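Local coordinates for protein phosphatase 2C (Toxoplasma gondii, PDB 3D8K) that probably removes phosphate from phosphoserine and phosphothreonine residues of proteins, as a manganese-dependent phosphatase of the PP2C family, at residues Ser17-Ser29 / Asp34-Pro46. Residues are numbered along the deposited sequence; the frame is centred on the assembly and turned at random.
Sequences SATSRNRRPTSES and DVVVVEGMLRGRP
The Arg21 and Arg43 side chains run side by side and point the same way, their guanidinium planes 39° apart, with Arg21 NH1 above one face of the Arg43 group, offset toward its rim. Two like charges meet here, and the modelled closeness is doubtful. The Asn22 amide crosses Met41, a selenomethionine, its OD1 3.5 Å from Met41 CB. With CG anti to the backbone N (chi1 -177°) and an extended chain, Met41 runs alongside the Ser20 carbonyl. Ser20 OG accepts a bond from Gly44 N in the type II turn Leu42-Arg45. Between the strands, Arg24 N binds Glu39 O (3.0 Å) and Val38 N binds Arg24 O, while Thr26 and Val36 exchange two bonds, Thr26 N to Val36 O at 2.8 Å. A beta bulge shifts the register between Arg23 and Pro25. Thr26 CG2 packs on both Val36 methyls and Val38 CG2. The strands form an antiparallel hairpin at the border of one sheet of the PP2C beta-sandwich: 22-26 is its outermost strand within the chain, and 35-41 pairs onward with 48-55. Helix 61-74 touches Arg23 through Met71 and Val35 through Met64 and Ala67, whereas Arg24 and Glu39 meet strand 340-346 of the other sheet.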
loop_
_atom_site.group_PDB
_atom_site.type_symbol
_atom_site.label_atom_id
_atom_site.label_comp_id
_atom_site.label_asym_id
_atom_site.label_seq_id
_atom_site.Cartn_x
_atom_site.Cartn_y
_atom_site.Cartn_z
ATOM N N SER C 17 8.910 -7.143 6.294
ATOM C CA SER C 17 7.528 -7.571 6.456
ATOM C C SER C 17 6.660 -6.630 5.636
ATOM O O SER C 17 5.680 -7.053 5.043
ATOM C CB SER C 17 7.103 -7.520 7.926
ATOM O OG SER C 17 7.426 -8.723 8.604
ATOM N N ALA C 18 7.036 -5.350 5.606
ATOM C CA ALA C 18 6.305 -4.326 4.852
ATOM C C ALA C 18 6.146 -4.803 3.412
ATOM O O ALA C 18 5.040 -4.876 2.877
ATOM C CB ALA C 18 7.060 -2.994 4.892
ATOM N N THR C 19 7.257 -5.110 2.767
ATOM C CA THR C 19 7.156 -5.635 1.426
ATOM C C THR C 19 6.753 -7.084 1.671
ATOM O O THR C 19 6.763 -7.534 2.816
ATOM C CB THR C 19 8.492 -5.565 0.706
ATOM O OG1 THR C 19 8.446 -6.418 -0.440
ATOM C CG2 THR C 19 9.621 -5.973 1.634
ATOM N N SER C 20 6.411 -7.824 0.628
ATOM C CA SER C 20 5.969 -9.207 0.821
ATOM C C SER C 20 6.991 -10.316 1.029
ATOM O O SER C 20 6.611 -11.438 1.346
ATOM C CB SER C 20 5.071 -9.627 -0.345
ATOM O OG SER C 20 4.760 -11.007 -0.266
ATOM N N ARG C 21 8.274 -10.034 0.853
ATOM C CA ARG C 21 9.247 -11.097 0.997
ATOM C C ARG C 21 10.541 -10.735 1.683
ATOM O O ARG C 21 10.889 -9.568 1.821
ATOM C CB ARG C 21 9.569 -11.659 -0.368
ATOM C CG ARG C 21 8.720 -11.092 -1.469
ATOM C CD ARG C 21 9.591 -10.922 -2.676
ATOM N NE ARG C 21 10.672 -9.997 -2.376
ATOM C CZ ARG C 21 10.469 -8.724 -2.065
ATOM N NH1 ARG C 21 9.224 -8.251 -2.031
ATOM N NH2 ARG C 21 11.500 -7.939 -1.763
ATOM N N ASN C 22 11.260 -11.773 2.087
ATOM C CA ASN C 22 12.530 -11.634 2.772
ATOM C C ASN C 22 13.154 -13.015 2.894
ATOM O O ASN C 22 12.540 -14.017 2.553
ATOM C CB ASN C 22 12.316 -11.054 4.171
ATOM C CG ASN C 22 11.255 -11.805 4.955
ATOM O OD1 ASN C 22 10.068 -11.465 4.899
ATOM N ND2 ASN C 22 11.673 -12.842 5.679
ATOM N N ARG C 23 14.387 -13.052 3.372
ATOM C CA ARG C 23 15.121 -14.283 3.591
ATOM C C ARG C 23 16.279 -13.859 4.456
ATOM O O ARG C 23 17.066 -13.021 4.056
ATOM C CB ARG C 23 15.626 -14.892 2.275
ATOM C CG ARG C 23 15.824 -13.908 1.135
ATOM C CD ARG C 23 14.558 -13.835 0.298
ATOM N NE ARG C 23 14.627 -12.903 -0.825
ATOM C CZ ARG C 23 14.808 -11.588 -0.714
ATOM N NH1 ARG C 23 14.953 -11.019 0.481
ATOM N NH2 ARG C 23 14.819 -10.832 -1.804
ATOM N N ARG C 24 16.388 -14.412 5.652
ATOM C CA ARG C 24 17.484 -14.023 6.513
ATOM C C ARG C 24 18.398 -15.164 6.883
ATOM O O ARG C 24 18.115 -15.929 7.794
ATOM C CB ARG C 24 16.942 -13.368 7.772
ATOM C CG ARG C 24 16.257 -12.061 7.476
ATOM C CD ARG C 24 14.904 -12.000 8.123
ATOM N NE ARG C 24 14.169 -10.852 7.628
ATOM C CZ ARG C 24 14.667 -9.627 7.601
ATOM N NH1 ARG C 24 15.897 -9.409 8.046
ATOM N NH2 ARG C 24 13.943 -8.624 7.129
ATOM N N PRO C 25 19.493 -15.327 6.137
ATOM C CA PRO C 25 20.432 -16.401 6.441
ATOM C C PRO C 25 21.336 -16.013 7.604
ATOM O O PRO C 25 21.614 -14.840 7.816
ATOM C CB PRO C 25 21.224 -16.547 5.133
ATOM C CG PRO C 25 20.241 -16.165 4.093
ATOM C CD PRO C 25 19.616 -14.935 4.719
ATOM N N THR C 26 21.761 -17.005 8.374
ATOM C CA THR C 26 22.697 -16.785 9.466
ATOM C C THR C 26 23.831 -17.685 9.016
ATOM O O THR C 26 23.582 -18.710 8.401
ATOM C CB THR C 26 22.137 -17.265 10.844
ATOM O OG1 THR C 26 23.119 -17.066 11.871
ATOM C CG2 THR C 26 21.781 -18.725 10.796
ATOM N N SER C 27 25.070 -17.307 9.288
ATOM C CA SER C 27 26.195 -18.129 8.869
ATOM C C SER C 27 27.439 -17.727 9.636
ATOM O O SER C 27 27.378 -16.853 10.498
ATOM C CB SER C 27 26.443 -17.957 7.356
ATOM O OG SER C 27 26.854 -16.637 7.005
ATOM N N GLU C 28 28.551 -18.400 9.336
ATOM C CA GLU C 28 29.870 -18.114 9.909
ATOM C C GLU C 28 30.254 -18.696 11.271
ATOM O O GLU C 28 29.706 -19.704 11.705
ATOM C CB GLU C 28 30.093 -16.602 9.932
ATOM C CG GLU C 28 31.538 -16.189 9.817
ATOM C CD GLU C 28 31.718 -14.699 9.986
ATOM O OE1 GLU C 28 30.924 -13.934 9.389
ATOM O OE2 GLU C 28 32.655 -14.299 10.710
ATOM N N SER C 29 31.222 -18.032 11.909
ATOM C CA SER C 29 31.807 -18.373 13.212
ATOM C C SER C 29 33.183 -18.962 12.992
ATOM O O SER C 29 33.997 -18.359 12.296
ATOM C CB SER C 29 30.948 -19.355 14.006
ATOM O OG SER C 29 30.101 -18.644 14.888
ATOM N N ASP C 34 27.994 -24.991 7.001
ATOM C CA ASP C 34 26.548 -24.831 6.898
ATOM C C ASP C 34 25.993 -23.416 6.971
ATOM O O ASP C 34 26.575 -22.530 7.575
ATOM C CB ASP C 34 25.850 -25.723 7.936
ATOM C CG ASP C 34 26.393 -25.527 9.333
ATOM O OD1 ASP C 34 26.156 -26.414 10.184
ATOM O OD2 ASP C 34 27.049 -24.487 9.582
ATOM N N VAL C 35 24.848 -23.230 6.330
ATOM C CA VAL C 35 24.172 -21.951 6.285
ATOM C C VAL C 35 22.705 -22.205 6.611
ATOM O O VAL C 35 22.157 -23.257 6.276
ATOM C CB VAL C 35 24.274 -21.338 4.880
ATOM C CG1 VAL C 35 23.864 -19.870 4.913
ATOM C CG2 VAL C 35 25.696 -21.496 4.349
ATOM N N VAL C 36 22.063 -21.252 7.277
ATOM C CA VAL C 36 20.661 -21.440 7.618
ATOM C C VAL C 36 19.784 -20.256 7.305
ATOM O O VAL C 36 20.139 -19.114 7.583
ATOM C CB VAL C 36 20.479 -21.822 9.109
ATOM C CG1 VAL C 36 21.837 -21.912 9.773
ATOM C CG2 VAL C 36 19.554 -20.841 9.809
ATOM N N VAL C 37 18.649 -20.560 6.689
ATOM C CA VAL C 37 17.658 -19.559 6.354
ATOM C C VAL C 37 16.726 -19.626 7.548
ATOM O O VAL C 37 15.800 -20.443 7.571
ATOM C CB VAL C 37 16.860 -19.940 5.099
ATOM C CG1 VAL C 37 15.924 -18.801 4.723
ATOM C CG2 VAL C 37 17.797 -20.263 3.961
ATOM N N VAL C 38 16.989 -18.789 8.545
ATOM C CA VAL C 38 16.175 -18.772 9.757
ATOM C C VAL C 38 14.709 -18.490 9.483
ATOM O O VAL C 38 13.845 -19.019 10.160
ATOM C CB VAL C 38 16.665 -17.717 10.752
ATOM C CG1 VAL C 38 16.154 -18.058 12.158
ATOM C CG2 VAL C 38 18.182 -17.626 10.699
ATOM N N GLU C 39 14.437 -17.663 8.481
ATOM C CA GLU C 39 13.070 -17.324 8.128
ATOM C C GLU C 39 13.002 -16.611 6.783
ATOM O O GLU C 39 13.881 -15.823 6.444
ATOM C CB GLU C 39 12.465 -16.429 9.214
ATOM C CG GLU C 39 11.241 -15.641 8.763
ATOM C CD GLU C 39 9.969 -16.068 9.452
ATOM O OE1 GLU C 39 9.535 -17.213 9.217
ATOM O OE2 GLU C 39 9.406 -15.258 10.222
ATOM N N GLY C 40 11.947 -16.894 6.032
ATOM C CA GLY C 40 11.738 -16.280 4.734
ATOM C C GLY C 40 10.243 -16.205 4.476
ATOM O O GLY C 40 9.469 -16.903 5.147
HETATM N N MSE C 41 9.831 -15.377 3.518
HETATM C CA MSE C 41 8.420 -15.222 3.184
HETATM C C MSE C 41 8.204 -15.149 1.667
HETATM O O MSE C 41 8.544 -14.155 1.029
HETATM C CB MSE C 41 7.877 -13.955 3.845
HETATM C CG MSE C 41 6.399 -13.710 3.626
HETATM SE SE MSE C 41 5.892 -11.962 4.413
HETATM C CE MSE C 41 4.063 -11.848 3.632
ATOM N N LEU C 42 7.656 -16.208 1.090
ATOM C CA LEU C 42 7.397 -16.236 -0.348
ATOM C C LEU C 42 6.356 -15.171 -0.620
ATOM O O LEU C 42 5.389 -15.052 0.144
ATOM C CB LEU C 42 6.819 -17.586 -0.761
ATOM C CG LEU C 42 7.558 -18.852 -0.344
ATOM C CD1 LEU C 42 6.697 -20.074 -0.689
ATOM C CD2 LEU C 42 8.931 -18.888 -1.024
ATOM N N ARG C 43 6.516 -14.403 -1.694
ATOM C CA ARG C 43 5.527 -13.375 -1.961
ATOM C C ARG C 43 4.192 -13.995 -2.305
ATOM O O ARG C 43 4.121 -15.114 -2.819
ATOM C CB ARG C 43 5.987 -12.418 -3.067
ATOM C CG ARG C 43 6.157 -13.000 -4.446
ATOM C CD ARG C 43 6.824 -11.974 -5.364
ATOM N NE ARG C 43 8.275 -11.892 -5.168
ATOM C CZ ARG C 43 9.031 -10.848 -5.517
ATOM N NH1 ARG C 43 8.485 -9.774 -6.074
ATOM N NH2 ARG C 43 10.343 -10.887 -5.326
ATOM N N GLY C 44 3.130 -13.267 -1.988
ATOM C CA GLY C 44 1.789 -13.745 -2.254
ATOM C C GLY C 44 1.430 -14.906 -1.354
ATOM O O GLY C 44 0.562 -15.702 -1.698
ATOM N N ARG C 45 2.089 -15.003 -0.202
ATOM C CA ARG C 45 1.831 -16.095 0.733
ATOM C C ARG C 45 1.944 -15.752 2.224
ATOM O O ARG C 45 2.866 -16.200 2.907
ATOM C CB ARG C 45 2.756 -17.277 0.416
ATOM C CG ARG C 45 2.323 -18.128 -0.766
ATOM C CD ARG C 45 3.300 -19.282 -1.005
ATOM N NE ARG C 45 2.738 -20.311 -1.880
ATOM C CZ ARG C 45 2.344 -20.086 -3.125
ATOM N NH1 ARG C 45 2.455 -18.870 -3.637
ATOM N NH2 ARG C 45 1.832 -21.064 -3.852
ATOM N N PRO C 46 0.979 -14.979 2.755
ATOM C CA PRO C 46 1.001 -14.606 4.175
ATOM C C PRO C 46 0.823 -15.873 5.017
ATOM O O PRO C 46 0.504 -16.940 4.493
ATOM C CB PRO C 46 -0.180 -13.656 4.287
ATOM C CG PRO C 46 -1.172 -14.279 3.332
ATOM C CD PRO C 46 -0.312 -14.616 2.133
#